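Local coordinates for B-type flagellar hook-associated protein 2 (Pseudomonas aeruginosa, PDB 5FHY), which caps the tip of the growing flagellar filament, helping flagellin monomers polymerise there and stopping them from leaking out unpolymerised, at residues L43-S47 with L119-G125; F62-L67 with A78-D82; N68-G72 with G127-K131; V71-P77 with A98-V104. All coordinates share one frame. Residue numbers count along the deposited sequence, not the author numbering.

Interaction 1. Residues L43-S47 with L119-G125; sequences LATSS and LSSTKTG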
loop_
_atom_site.group_PDB
_atom_site.type_symbol
_atom_site.label_atom_id
_atom_site.label_comp_id
_atom_site.label_asym_id
_atom_site.label_seq_id
_atom_site.Cartn_x
_atom_site.Cartn_y
_atom_site.Cartn_z
ATOM N N LEU B 43 -17.682 -42.839 -26.790
ATOM C CA LEU B 43 -17.900 -43.024 -25.359
ATOM C C LEU B 43 -18.896 -44.146 -25.086
ATOM O O LEU B 43 -19.734 -44.462 -25.932
ATOM C CB LEU B 43 -18.399 -41.722 -24.725
ATOM C CG LEU B 43 -17.537 -40.477 -24.944
ATOM C CD1 LEU B 43 -18.241 -39.232 -24.418
ATOM C CD2 LEU B 43 -16.181 -40.652 -24.285
ATOM N N ALA B 44 -18.799 -44.753 -23.906
ATOM C CA ALA B 44 -19.803 -45.715 -23.473
ATOM C C ALA B 44 -21.064 -44.952 -23.094
ATOM O O ALA B 44 -20.993 -43.918 -22.430
ATOM C CB ALA B 44 -19.299 -46.546 -22.307
ATOM N N THR B 45 -22.216 -45.455 -23.517
ATOM C CA THR B 45 -23.474 -44.768 -23.249
ATOM C C THR B 45 -24.440 -45.629 -22.448
ATOM O O THR B 45 -24.314 -46.854 -22.404
ATOM C CB THR B 45 -24.168 -44.328 -24.552
ATOM O OG1 THR B 45 -24.468 -45.481 -25.349
ATOM C CG2 THR B 45 -23.279 -43.388 -25.347
ATOM N N SER B 46 -25.403 -44.974 -21.806
ATOM C CA SER B 46 -26.429 -45.677 -21.050
ATOM C C SER B 46 -27.756 -45.559 -21.782
ATOM O O SER B 46 -27.853 -44.851 -22.780
ATOM C CB SER B 46 -26.539 -45.119 -19.629
ATOM O OG SER B 46 -26.890 -43.745 -19.639
ATOM N N SER B 47 -28.775 -46.255 -21.298
ATOM C CA SER B 47 -30.056 -46.260 -21.986
ATOM C C SER B 47 -30.964 -45.145 -21.487
ATOM O O SER B 47 -30.988 -44.830 -20.295
ATOM C CB SER B 47 -30.749 -47.612 -21.816
ATOM O OG SER B 47 -31.982 -47.644 -22.514
ATOM N N LEU B 119 -37.745 -42.758 -19.130
ATOM C CA LEU B 119 -36.977 -43.590 -18.216
ATOM C C LEU B 119 -35.492 -43.579 -18.563
ATOM O O LEU B 119 -35.117 -43.620 -19.734
ATOM C CB LEU B 119 -37.525 -45.020 -18.220
ATOM C CG LEU B 119 -38.906 -45.271 -17.596
ATOM C CD1 LEU B 119 -40.047 -44.808 -18.504
ATOM C CD2 LEU B 119 -39.063 -46.744 -17.261
ATOM N N SER B 120 -34.652 -43.498 -17.535
ATOM C CA SER B 120 -33.204 -43.449 -17.727
ATOM C C SER B 120 -32.484 -44.512 -16.907
ATOM O O SER B 120 -32.904 -44.852 -15.804
ATOM C CB SER B 120 -32.653 -42.069 -17.355
ATOM O OG SER B 120 -33.158 -41.058 -18.208
ATOM N N SER B 121 -31.386 -45.025 -17.452
ATOM C CA SER B 121 -30.543 -45.969 -16.731
ATOM C C SER B 121 -29.138 -45.400 -16.572
ATOM O O SER B 121 -28.703 -44.582 -17.375
ATOM C CB SER B 121 -30.494 -47.310 -17.462
ATOM O OG SER B 121 -29.477 -48.137 -16.927
ATOM N N THR B 122 -28.427 -45.824 -15.534
ATOM C CA THR B 122 -27.071 -45.334 -15.316
ATOM C C THR B 122 -26.012 -46.364 -15.689
ATOM O O THR B 122 -24.817 -46.128 -15.504
ATOM C CB THR B 122 -26.849 -44.917 -13.851
ATOM O OG1 THR B 122 -27.040 -46.048 -12.993
ATOM C CG2 THR B 122 -27.812 -43.815 -13.461
ATOM N N LYS B 123 -26.444 -47.500 -16.227
ATOM C CA LYS B 123 -25.506 -48.555 -16.573
ATOM C C LYS B 123 -25.052 -48.366 -18.012
ATOM O O LYS B 123 -25.858 -48.418 -18.939
ATOM C CB LYS B 123 -26.141 -49.932 -16.381
ATOM C CG LYS B 123 -25.156 -51.089 -16.431
ATOM C CD LYS B 123 -24.317 -51.164 -15.169
ATOM C CE LYS B 123 -23.126 -52.095 -15.343
ATOM N NZ LYS B 123 -21.860 -51.344 -15.560
ATOM N N THR B 124 -23.756 -48.150 -18.193
ATOM C CA THR B 124 -23.193 -48.001 -19.526
ATOM C C THR B 124 -22.779 -49.357 -20.085
ATOM O O THR B 124 -22.465 -50.275 -19.328
ATOM C CB THR B 124 -21.979 -47.057 -19.520
ATOM O OG1 THR B 124 -21.051 -47.472 -18.507
ATOM C CG2 THR B 124 -22.413 -45.619 -19.253
ATOM N N GLY B 125 -22.799 -49.483 -21.410
ATOM C CA GLY B 125 -22.334 -50.693 -22.063
ATOM C C GLY B 125 -23.300 -51.245 -23.093
ATOM O O GLY B 125 -24.459 -50.841 -23.135
#
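This contact lies at a junction between two beta sheets, where the chain leaves strand 34-42 of one sheet and enters the short strand 48-50 of another, with the tail of strand 114-121 running alongside. Residues 44-47 and 119-125 head in nearly opposite directions, 151° apart. At one end the link is ordinary antiparallel bonding: Ser-121 N donates to Ser-47 O at 2.9 Å, and Leu-119 carries the pairing on to Ile-49. At the other end Gly-125 N donates to Thr-45 O at 3.2 Å, and Thr-124 CA sends a CA-H...O contact to the same oxygen, Thr-45 O, at 3.3 Å. Between these points the chain bows out through an ST turn, in which Ser-121 OG accepts from Lys-123 N at 3.2 Å. Ser-46 sits against this turn: Ser-46 OG lies 3.0 Å from Ser-121 O, a possible hydrogen bond, while Ser-46 CA makes a CA-H...O contact with Lys-123 O at 3.5 Å. The methyl of Ala-44 packs on Thr-124, CB to CB 3.9 Å. Other polar groups are bonded beyond the two segments: Thr-124 OG1 to Ala-185 O, Ser-47 OG to Ile-130 N, and Ala-44 N to Asn-187 OD1, on the loop between strands 180-184 and 188-190.

Interaction 2. Residues F62-L67 with A78-D82; sequences FNSGTL and AITVD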
loop_
_atom_site.group_PDB
_atom_site.type_symbol
_atom_site.label_atom_id
_atom_site.label_comp_id
_atom_site.label_asym_id
_atom_site.label_seq_id
_atom_site.Cartn_x
_atom_site.Cartn_y
_atom_site.Cartn_z
ATOM N N PHE B 62 -54.856 -45.442 -15.898
ATOM C CA PHE B 62 -54.465 -46.676 -16.569
ATOM C C PHE B 62 -55.278 -47.898 -16.145
ATOM O O PHE B 62 -55.712 -48.009 -14.999
ATOM C CB PHE B 62 -52.979 -46.944 -16.331
ATOM C CG PHE B 62 -52.066 -45.961 -17.011
ATOM C CD1 PHE B 62 -51.977 -45.927 -18.391
ATOM C CD2 PHE B 62 -51.296 -45.077 -16.276
ATOM C CE1 PHE B 62 -51.140 -45.033 -19.027
ATOM C CE2 PHE B 62 -50.454 -44.178 -16.910
ATOM C CZ PHE B 62 -50.378 -44.158 -18.287
ATOM N N ASN B 63 -55.495 -48.799 -17.098
ATOM C CA ASN B 63 -56.067 -50.113 -16.826
ATOM C C ASN B 63 -55.249 -50.875 -15.789
ATOM O O ASN B 63 -54.080 -50.559 -15.560
ATOM C CB ASN B 63 -56.157 -50.932 -18.114
ATOM C CG ASN B 63 -57.217 -50.421 -19.059
ATOM O OD1 ASN B 63 -58.098 -49.658 -18.670
ATOM N ND2 ASN B 63 -57.133 -50.835 -20.317
ATOM N N SER B 64 -55.854 -51.893 -15.184
ATOM C CA SER B 64 -55.153 -52.715 -14.204
ATOM C C SER B 64 -54.158 -53.627 -14.917
ATOM O O SER B 64 -54.329 -53.934 -16.096
ATOM C CB SER B 64 -56.153 -53.537 -13.382
ATOM O OG SER B 64 -55.498 -54.422 -12.488
ATOM N N GLY B 65 -53.107 -54.038 -14.213
ATOM C CA GLY B 65 -52.129 -54.950 -14.781
ATOM C C GLY B 65 -50.792 -54.953 -14.064
ATOM O O GLY B 65 -50.721 -54.648 -12.874
ATOM N N THR B 66 -49.729 -55.304 -14.788
ATOM C CA THR B 66 -48.391 -55.395 -14.203
ATOM C C THR B 66 -47.292 -54.849 -15.124
ATOM O O THR B 66 -47.314 -55.074 -16.335
ATOM C CB THR B 66 -48.038 -56.857 -13.827
ATOM O OG1 THR B 66 -49.174 -57.491 -13.225
ATOM C CG2 THR B 66 -46.870 -56.899 -12.847
ATOM N N LEU B 67 -46.330 -54.136 -14.543
ATOM C CA LEU B 67 -45.171 -53.652 -15.290
ATOM C C LEU B 67 -43.896 -54.381 -14.879
ATOM O O LEU B 67 -43.503 -54.347 -13.713
ATOM C CB LEU B 67 -44.969 -52.145 -15.095
ATOM C CG LEU B 67 -45.967 -51.142 -15.675
ATOM C CD1 LEU B 67 -45.319 -49.768 -15.773
ATOM C CD2 LEU B 67 -46.501 -51.595 -17.019
ATOM N N ALA B 78 -41.512 -56.590 -9.952
ATOM C CA ALA B 78 -42.741 -56.476 -10.725
ATOM C C ALA B 78 -43.612 -55.379 -10.129
ATOM O O ALA B 78 -43.875 -55.367 -8.927
ATOM C CB ALA B 78 -43.482 -57.801 -10.747
ATOM N N ILE B 79 -44.063 -54.460 -10.975
ATOM C CA ILE B 79 -44.909 -53.370 -10.516
ATOM C C ILE B 79 -46.374 -53.678 -10.772
ATOM O O ILE B 79 -46.787 -53.862 -11.916
ATOM C CB ILE B 79 -44.553 -52.034 -11.203
ATOM C CG1 ILE B 79 -43.144 -51.581 -10.819
ATOM C CG2 ILE B 79 -45.570 -50.959 -10.841
ATOM C CD1 ILE B 79 -42.786 -50.219 -11.362
ATOM N N THR B 80 -47.161 -53.708 -9.703
ATOM C CA THR B 80 -48.593 -53.923 -9.823
ATOM C C THR B 80 -49.296 -52.582 -9.948
ATOM O O THR B 80 -49.125 -51.698 -9.110
ATOM C CB THR B 80 -49.171 -54.692 -8.616
ATOM O OG1 THR B 80 -48.598 -56.003 -8.559
ATOM C CG2 THR B 80 -50.689 -54.816 -8.729
ATOM N N VAL B 81 -50.078 -52.431 -11.010
ATOM C CA VAL B 81 -50.793 -51.190 -11.241
ATOM C C VAL B 81 -52.192 -51.377 -10.684
ATOM O O VAL B 81 -52.925 -52.263 -11.116
ATOM C CB VAL B 81 -50.865 -50.818 -12.733
ATOM C CG1 VAL B 81 -51.611 -49.499 -12.915
ATOM C CG2 VAL B 81 -49.472 -50.737 -13.328
ATOM N N ASP B 82 -52.556 -50.544 -9.718
ATOM C CA ASP B 82 -53.878 -50.605 -9.108
ATOM C C ASP B 82 -54.496 -49.216 -9.060
ATOM O O ASP B 82 -54.054 -48.316 -9.770
ATOM C CB ASP B 82 -53.797 -51.215 -7.701
ATOM C CG ASP B 82 -52.736 -50.555 -6.830
ATOM O OD1 ASP B 82 -52.662 -49.310 -6.798
ATOM O OD2 ASP B 82 -51.979 -51.293 -6.163
#
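Val-81, Leu-67 and Ile-79 form the apolar centre of this beta hairpin, made by strands 65-71 and 74-81 of a three-stranded antiparallel sheet. On the face these three share, Leu-67 CB lies 3.9 Å from Ile-79 CB, and Leu-67 CG lies 4.2 Å from Val-81 CG2. Met-91 of helix 88-98 packs on Leu-67 and Val-81, and Phe-62, whose CB lies 4.5 Å from Val-81 CG1, also touches Leu-88 of the same helix. In the backbone, Leu-67 and Ile-79 exchange two hydrogen bonds, Leu-67 N to Ile-79 O at 2.7 Å and Ile-79 N to Leu-67 O at 2.8 Å, while Gly-65 and Val-81 are joined by the single bond from Val-81 N to Gly-65 O, 3.0 Å. Gly-65 has backbone angles that would jam a CB against the preceding carbonyl. On the other face sit Thr-66 and Thr-80, a non-hydrogen-bonded pair. At the polar edge Ser-64 OG bonds Asp-137, and across the hairpin Thr-66 CG2 rests 3.2 Å from Ile-79 O.

Interaction 3. Residues N68-G72 with G127-K131; sequences NISVG and GKDIK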
loop_
_atom_site.group_PDB
_atom_site.type_symbol
_atom_site.label_atom_id
_atom_site.label_comp_id
_atom_site.label_asym_id
_atom_site.label_seq_id
_atom_site.Cartn_x
_atom_site.Cartn_y
_atom_site.Cartn_z
ATOM N N ASN B 68 -43.253 -55.044 -15.833
ATOM C CA ASN B 68 -41.963 -55.668 -15.571
ATOM C C ASN B 68 -40.877 -54.953 -16.354
ATOM O O ASN B 68 -40.807 -55.050 -17.580
ATOM C CB ASN B 68 -41.979 -57.157 -15.921
ATOM C CG ASN B 68 -42.881 -57.961 -15.006
ATOM O OD1 ASN B 68 -42.534 -58.234 -13.857
ATOM N ND2 ASN B 68 -44.046 -58.345 -15.510
ATOM N N ILE B 69 -40.025 -54.241 -15.628
ATOM C CA ILE B 69 -38.998 -53.412 -16.236
ATOM C C ILE B 69 -37.636 -54.046 -16.001
ATOM O O ILE B 69 -37.321 -54.456 -14.889
ATOM C CB ILE B 69 -39.020 -51.979 -15.664
ATOM C CG1 ILE B 69 -40.379 -51.321 -15.919
ATOM C CG2 ILE B 69 -37.892 -51.143 -16.251
ATOM C CD1 ILE B 69 -40.529 -49.964 -15.262
ATOM N N SER B 70 -36.840 -54.161 -17.055
ATOM C CA SER B 70 -35.507 -54.727 -16.918
ATOM C C SER B 70 -34.504 -53.945 -17.746
ATOM O O SER B 70 -34.866 -53.276 -18.710
ATOM C CB SER B 70 -35.501 -56.200 -17.335
ATOM O OG SER B 70 -36.163 -56.382 -18.577
ATOM N N VAL B 71 -33.238 -54.025 -17.356
ATOM C CA VAL B 71 -32.156 -53.450 -18.138
ATOM C C VAL B 71 -31.066 -54.514 -18.292
ATOM O O VAL B 71 -30.218 -54.695 -17.419
ATOM C CB VAL B 71 -31.610 -52.146 -17.483
ATOM C CG1 VAL B 71 -31.471 -52.306 -15.969
ATOM C CG2 VAL B 71 -30.303 -51.694 -18.139
ATOM N N GLY B 72 -31.117 -55.245 -19.400
ATOM C CA GLY B 72 -30.185 -56.333 -19.622
ATOM C C GLY B 72 -30.425 -57.503 -18.687
ATOM O O GLY B 72 -31.534 -58.026 -18.588
ATOM N N GLY B 127 -25.974 -53.583 -24.722
ATOM C CA GLY B 127 -27.041 -54.463 -24.275
ATOM C C GLY B 127 -27.750 -54.065 -22.993
ATOM O O GLY B 127 -28.699 -54.725 -22.574
ATOM N N LYS B 128 -27.293 -52.993 -22.358
ATOM C CA LYS B 128 -27.913 -52.542 -21.119
ATOM C C LYS B 128 -29.062 -51.589 -21.443
ATOM O O LYS B 128 -29.166 -50.507 -20.867
ATOM C CB LYS B 128 -26.895 -51.866 -20.191
ATOM C CG LYS B 128 -25.818 -52.793 -19.639
ATOM C CD LYS B 128 -24.691 -52.956 -20.638
ATOM C CE LYS B 128 -23.597 -53.881 -20.145
ATOM N NZ LYS B 128 -22.555 -54.053 -21.196
ATOM N N ASP B 129 -29.919 -52.000 -22.371
ATOM C CA ASP B 129 -31.071 -51.197 -22.763
ATOM C C ASP B 129 -32.215 -51.393 -21.776
ATOM O O ASP B 129 -32.359 -52.468 -21.198
ATOM C CB ASP B 129 -31.534 -51.568 -24.179
ATOM C CG ASP B 129 -30.542 -51.144 -25.257
ATOM O OD1 ASP B 129 -29.987 -50.029 -25.170
ATOM O OD2 ASP B 129 -30.320 -51.937 -26.197
ATOM N N ILE B 130 -33.030 -50.358 -21.591
ATOM C CA ILE B 130 -34.193 -50.455 -20.718
ATOM C C ILE B 130 -35.348 -51.117 -21.468
ATOM O O ILE B 130 -35.686 -50.708 -22.577
ATOM C CB ILE B 130 -34.641 -49.072 -20.193
ATOM C CG1 ILE B 130 -33.480 -48.348 -19.511
ATOM C CG2 ILE B 130 -35.802 -49.217 -19.213
ATOM C CD1 ILE B 130 -33.814 -46.929 -19.091
ATOM N N LYS B 131 -35.949 -52.137 -20.861
ATOM C CA LYS B 131 -37.070 -52.841 -21.480
ATOM C C LYS B 131 -38.299 -52.809 -20.577
ATOM O O LYS B 131 -38.189 -52.936 -19.356
ATOM C CB LYS B 131 -36.691 -54.293 -21.801
ATOM C CG LYS B 131 -37.794 -55.083 -22.491
ATOM C CD LYS B 131 -37.329 -56.459 -22.938
ATOM C CE LYS B 131 -38.349 -57.094 -23.878
ATOM N NZ LYS B 131 -37.944 -58.441 -24.377
HETATM O O HOH W 1 -32.639 -54.900 -21.955
#
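Backbone hydrogen bonds define this contact. Ser-70 and Lys-131 exchange two, Ser-70 N to Lys-131 O at 2.9 Å and Lys-131 N to Ser-70 O at 2.7 Å, so strand 65-71 takes strand 130-136 as an antiparallel neighbour on the edge away from strand 74-81. CA-H...O contacts reinforce the pairing: Ile-69 CA to Lys-131 O is 3.3 Å, Ile-130 CA to Ser-70 O 3.5 Å, and Val-71 CA to Asp-129 O 3.2 Å. Past that point the direct ladder gives way to water: Gly-72 N donates to a water at 3.0 Å, which in turn donates to Asp-129 O at 2.6 Å. There the partner chain bends through an inverse gamma turn centred on Lys-128, and Val-71 CG2 fits 3.2 Å from Lys-128 O. Apolar packing is slight, with Ile-69 CG2 to Ile-130 CG2 at 4.1 Å; on this face Ile-69 also meets Leu-119, and Val-71 and Ile-130 meet Ser-121, of strand 114-121 in a second sheet. With no side-chain hydrogen bond joining the two segments, the register is set chiefly by main-chain groups, and a water bridges the place where the strands part.

Interaction 4. Residues V71-P77 with A98-V104; sequences VGDTKLP and AGKEAGV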
loop_
_atom_site.group_PDB
_atom_site.type_symbol
_atom_site.label_atom_id
_atom_site.label_comp_id
_atom_site.label_asym_id
_atom_site.label_seq_id
_atom_site.Cartn_x
_atom_site.Cartn_y
_atom_site.Cartn_z
ATOM N N VAL B 71 -33.238 -54.025 -17.356
ATOM C CA VAL B 71 -32.156 -53.450 -18.138
ATOM C C VAL B 71 -31.066 -54.514 -18.292
ATOM O O VAL B 71 -30.218 -54.695 -17.419
ATOM C CB VAL B 71 -31.610 -52.146 -17.483
ATOM C CG1 VAL B 71 -31.471 -52.306 -15.969
ATOM C CG2 VAL B 71 -30.303 -51.694 -18.139
ATOM N N GLY B 72 -31.117 -55.245 -19.400
ATOM C CA GLY B 72 -30.185 -56.333 -19.622
ATOM C C GLY B 72 -30.425 -57.503 -18.687
ATOM O O GLY B 72 -31.534 -58.026 -18.588
ATOM N N ASP B 73 -29.353 -57.925 -18.023
ATOM C CA ASP B 73 -29.396 -58.900 -16.935
ATOM C C ASP B 73 -30.441 -58.508 -15.893
ATOM O O ASP B 73 -31.399 -59.242 -15.646
ATOM C CB ASP B 73 -27.982 -59.008 -16.317
ATOM C CG ASP B 73 -27.930 -59.756 -14.972
ATOM O OD1 ASP B 73 -28.912 -59.825 -14.205
ATOM O OD2 ASP B 73 -26.839 -60.274 -14.662
ATOM N N THR B 74 -30.247 -57.341 -15.288
ATOM C CA THR B 74 -31.009 -56.945 -14.111
ATOM C C THR B 74 -32.506 -56.825 -14.368
ATOM O O THR B 74 -32.928 -56.259 -15.375
ATOM C CB THR B 74 -30.508 -55.602 -13.566
ATOM O OG1 THR B 74 -29.082 -55.639 -13.448
ATOM C CG2 THR B 74 -31.120 -55.315 -12.202
ATOM N N LYS B 75 -33.306 -57.368 -13.457
ATOM C CA LYS B 75 -34.749 -57.210 -13.529
ATOM C C LYS B 75 -35.197 -56.345 -12.358
ATOM O O LYS B 75 -34.649 -56.448 -11.263
ATOM C CB LYS B 75 -35.449 -58.570 -13.509
ATOM C CG LYS B 75 -35.125 -59.433 -14.719
ATOM C CD LYS B 75 -35.899 -60.737 -14.722
ATOM C CE LYS B 75 -37.394 -60.524 -14.860
ATOM N NZ LYS B 75 -38.147 -61.806 -14.949
ATOM N N LEU B 76 -36.199 -55.505 -12.583
ATOM C CA LEU B 76 -36.776 -54.715 -11.500
ATOM C C LEU B 76 -37.910 -55.504 -10.857
ATOM O O LEU B 76 -38.462 -56.404 -11.487
ATOM C CB LEU B 76 -37.276 -53.360 -12.017
ATOM C CG LEU B 76 -36.267 -52.210 -12.146
ATOM C CD1 LEU B 76 -35.232 -52.487 -13.231
ATOM C CD2 LEU B 76 -36.976 -50.884 -12.422
ATOM N N PRO B 77 -38.252 -55.183 -9.599
ATOM C CA PRO B 77 -39.451 -55.737 -8.963
ATOM C C PRO B 77 -40.676 -55.562 -9.851
ATOM O O PRO B 77 -40.830 -54.499 -10.455
ATOM C CB PRO B 77 -39.582 -54.915 -7.682
ATOM C CG PRO B 77 -38.187 -54.540 -7.346
ATOM C CD PRO B 77 -37.459 -54.370 -8.657
ATOM N N ALA B 98 -38.987 -48.316 -7.575
ATOM C CA ALA B 98 -38.850 -49.696 -8.038
ATOM C C ALA B 98 -37.517 -49.879 -8.752
ATOM O O ALA B 98 -37.164 -50.986 -9.156
ATOM C CB ALA B 98 -39.997 -50.080 -8.960
ATOM N N GLY B 99 -36.787 -48.779 -8.920
ATOM C CA GLY B 99 -35.564 -48.795 -9.700
ATOM C C GLY B 99 -34.343 -48.164 -9.052
ATOM O O GLY B 99 -33.349 -47.913 -9.731
ATOM N N LYS B 100 -34.409 -47.889 -7.752
ATOM C CA LYS B 100 -33.286 -47.265 -7.049
ATOM C C LYS B 100 -32.054 -48.153 -7.093
ATOM O O LYS B 100 -30.922 -47.682 -7.008
ATOM C CB LYS B 100 -33.643 -46.986 -5.593
ATOM C CG LYS B 100 -35.109 -46.808 -5.345
ATOM C CD LYS B 100 -35.510 -47.440 -4.029
ATOM C CE LYS B 100 -35.220 -48.936 -4.041
ATOM N NZ LYS B 100 -35.851 -49.589 -5.228
ATOM N N GLU B 101 -32.304 -49.450 -7.204
ATOM C CA GLU B 101 -31.268 -50.467 -7.150
ATOM C C GLU B 101 -30.390 -50.484 -8.398
ATOM O O GLU B 101 -29.163 -50.488 -8.310
ATOM C CB GLU B 101 -31.918 -51.838 -6.965
ATOM C CG GLU B 101 -33.129 -52.082 -7.879
ATOM C CD GLU B 101 -34.449 -51.592 -7.303
ATOM O OE1 GLU B 101 -34.526 -50.408 -6.909
ATOM O OE2 GLU B 101 -35.409 -52.388 -7.251
ATOM N N ALA B 102 -31.039 -50.501 -9.559
ATOM C CA ALA B 102 -30.358 -50.683 -10.834
ATOM C C ALA B 102 -29.956 -49.354 -11.461
ATOM O O ALA B 102 -29.192 -49.315 -12.425
ATOM C CB ALA B 102 -31.239 -51.468 -11.789
ATOM N N GLY B 103 -30.472 -48.261 -10.911
ATOM C CA GLY B 103 -30.161 -46.946 -11.433
ATOM C C GLY B 103 -31.148 -46.562 -12.512
ATOM O O GLY B 103 -30.808 -45.873 -13.474
ATOM N N VAL B 104 -32.386 -47.006 -12.345
ATOM C CA VAL B 104 -33.445 -46.628 -13.263
ATOM C C VAL B 104 -34.288 -45.540 -12.629
ATOM O O VAL B 104 -34.842 -45.722 -11.547
ATOM C CB VAL B 104 -34.344 -47.823 -13.631
ATOM C CG1 VAL B 104 -35.517 -47.364 -14.496
ATOM C CG2 VAL B 104 -33.532 -48.906 -14.331
#
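Leu-76 is the central side chain of this contact. With chi1 at -84° and chi2 at 67° (m, p), its two methyls spread over the turn that follows helix 88-98: CD2 of Leu-76 sits 3.7 Å from Gly-99 CA and 3.3 Å from Ala-98 O, while its CD1 lies 4.1 Å from Val-104 CG2 and 4.4 Å from Ala-102 CB. A CB on Gly-99 would crowd Leu-76 and clash with Val-104 O. Val-71, with chi1 at 43° (p), places CG1 4.3 Å from both Ala-102 CB and Val-104 CG2; Thr-74, an m rotamer, brings its CG2 to 3.9 Å from Ala-102 CB. At the exposed side Glu-101 (chi1 p, chi2 -87°) brings OE2 to 3.2 Å from Pro-77 CD, and its OE1 is modelled 2.3 Å from Lys-100 NZ, a salt bridge too short to be taken literally. No hydrogen bond crosses between the segments: the hairpin meets the helix-to-strand turn by van der Waals packing, its fit resting on side-chain shape.

Along the chain, interactions 2 and 4 nest inside the loop closed by interaction 1, whereas interaction 3 crosses it. Interactions 2 and 3 use strand 65-71, the middle of a three-stranded sheet, pairing it on its two edges with 74-81 and 130-136; their centres are about 18 Å apart. Interaction 4 shares Val-71 and Gly-72 with interaction 3, its centre about 8 Å away, and joins the same hairpin to the approach to strand 104-111 of another sheet. Interaction 1 lies about 10 Å from interaction 3, centre to centre, but about 26 Å from interaction 2. Together they tie the three-stranded sheet, helix 88-98 and the sheet of strand 114-121 into one part of the cap-protein fragment.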